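Local coordinates for protein vinylacetyl-CoA Delta-isomerase (PDB 6VJR) that probably acts as a flavin- and [4Fe-4S]-dependent 4-hydroxybutyryl-CoA dehydratase with vinylacetyl-CoA delta-isomerase activity, at residues Val133-Val136 with Gln137-Leu141. Residues are numbered along the deposited sequence; the frame is centred on the assembly and turned at random.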
loop_
_atom_site.group_PDB
_atom_site.type_symbol
_atom_site.label_atom_id
_atom_site.label_comp_id
_atom_site.label_asym_id
_atom_site.label_seq_id
_atom_site.Cartn_x
_atom_site.Cartn_y
_atom_site.Cartn_z
ATOM N N VAL A 133 9.702 33.891 28.504
ATOM C CA VAL A 133 10.786 33.074 27.997
ATOM C C VAL A 133 12.021 33.251 28.877
ATOM O O VAL A 133 12.679 32.275 29.213
ATOM C CB VAL A 133 11.091 33.373 26.520
ATOM C CG1 VAL A 133 12.370 32.649 26.096
ATOM C CG2 VAL A 133 9.883 32.946 25.665
ATOM N N LYS A 134 12.346 34.495 29.220
ATOM C CA LYS A 134 13.503 34.740 30.067
ATOM C C LYS A 134 13.383 33.972 31.381
ATOM O O LYS A 134 14.320 33.300 31.804
ATOM C CB LYS A 134 13.637 36.237 30.300
ATOM C CG LYS A 134 14.619 36.556 31.397
ATOM C CD LYS A 134 14.862 38.044 31.555
ATOM C CE LYS A 134 15.841 38.355 32.629
ATOM N NZ LYS A 134 16.060 39.794 32.630
ATOM N N MET A 135 12.216 34.066 32.032
ATOM C CA MET A 135 11.981 33.346 33.278
ATOM C C MET A 135 12.230 31.843 33.084
ATOM O O MET A 135 13.031 31.252 33.795
ATOM C CB MET A 135 10.560 33.601 33.794
ATOM C CG MET A 135 10.213 32.857 35.074
ATOM S SD MET A 135 8.513 33.123 35.620
ATOM C CE MET A 135 7.551 32.151 34.452
ATOM N N VAL A 136 11.544 31.207 32.122
ATOM C CA VAL A 136 11.600 29.761 32.038
ATOM C C VAL A 136 12.988 29.280 31.616
ATOM O O VAL A 136 13.408 28.199 32.013
ATOM C CB VAL A 136 10.462 29.173 31.184
ATOM C CG1 VAL A 136 9.103 29.574 31.721
ATOM C CG2 VAL A 136 10.526 29.552 29.730
ATOM N N GLN A 137 13.675 30.066 30.796
ATOM C CA GLN A 137 15.062 29.787 30.437
ATOM C C GLN A 137 16.021 29.835 31.632
ATOM O O GLN A 137 16.903 28.990 31.763
ATOM C CB GLN A 137 15.536 30.727 29.337
ATOM C CG GLN A 137 15.003 30.359 27.955
ATOM C CD GLN A 137 15.673 31.131 26.830
ATOM O OE1 GLN A 137 16.481 32.067 27.042
ATOM N NE2 GLN A 137 15.267 30.753 25.626
ATOM N N GLN A 138 15.893 30.875 32.454
ATOM C CA GLN A 138 16.719 31.024 33.639
ATOM C C GLN A 138 16.520 29.862 34.610
ATOM O O GLN A 138 17.493 29.362 35.170
ATOM C CB GLN A 138 16.374 32.311 34.385
ATOM C CG GLN A 138 16.663 33.583 33.611
ATOM C CD GLN A 138 16.316 34.831 34.399
ATOM O OE1 GLN A 138 15.202 35.013 34.911
ATOM N NE2 GLN A 138 17.303 35.686 34.550
ATOM N N GLU A 139 15.268 29.451 34.805
ATOM C CA GLU A 139 14.911 28.453 35.800
ATOM C C GLU A 139 14.997 27.023 35.244
ATOM O O GLU A 139 15.095 26.089 36.029
ATOM C CB GLU A 139 13.534 28.775 36.372
ATOM C CG GLU A 139 13.488 30.139 37.049
ATOM C CD GLU A 139 12.194 30.523 37.746
ATOM O OE1 GLU A 139 12.025 31.725 38.111
ATOM O OE2 GLU A 139 11.340 29.630 37.920
ATOM N N ASN A 140 15.039 26.863 33.918
ATOM C CA ASN A 140 15.185 25.574 33.236
ATOM C C ASN A 140 13.981 24.667 33.476
ATOM O O ASN A 140 14.143 23.560 33.984
ATOM C CB ASN A 140 16.505 24.885 33.555
ATOM C CG ASN A 140 16.866 23.840 32.531
ATOM O OD1 ASN A 140 16.235 23.726 31.471
ATOM N ND2 ASN A 140 17.859 23.041 32.829
ATOM N N LEU A 141 12.784 25.159 33.107
ATOM C CA LEU A 141 11.502 24.540 33.443
ATOM C C LEU A 141 10.937 23.719 32.281
ATOM O O LEU A 141 11.371 23.835 31.135
ATOM C CB LEU A 141 10.511 25.633 33.873
ATOM C CG LEU A 141 11.017 26.502 35.029
ATOM C CD1 LEU A 141 9.957 27.502 35.483
ATOM C CD2 LEU A 141 11.496 25.652 36.198
#
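V133 and Q137, one turn apart on helix 125-139, lie along one another: CG1 of V133 meets NE2 of Q137 at 3.5 Å, the amide resting against the methyl. CG of Q137, anti to the carbonyl carbon (chi1 -76°), starts an extended chain that carries the buried amide to S60 and T63, which hydrogen-bond OE1, and to L71, whose O accepts a bond from NE2. With an alanine here, the L71 carbonyl and the hydroxyls of S60 and T63 would probably lose their amide partner, and V133 CG1 its neighbour. Backbone bonds i to i+4 join Q137 N to V133 O (2.9 Å), Q138 N to K134 O (3.0 Å) and E139 N to M135 O (3.0 Å). The helix then ends on a shared acceptor: V136 O receives N140 N in a weak, bent bond (N-H...O angle 128°) and, in the carbonyl plane, L141 N at 3.3 Å. This i+5 bond, the positive phi of N140 (65°) and the packing of L141 CD1 near V136 CG1 (4.4 Å) make a Schellman-like C-terminal turn leading into strand 143-146. On the exposed flank, K134 CE lies 3.6 Å from Q138 NE2. L141 also touches W195 of strand 195-198.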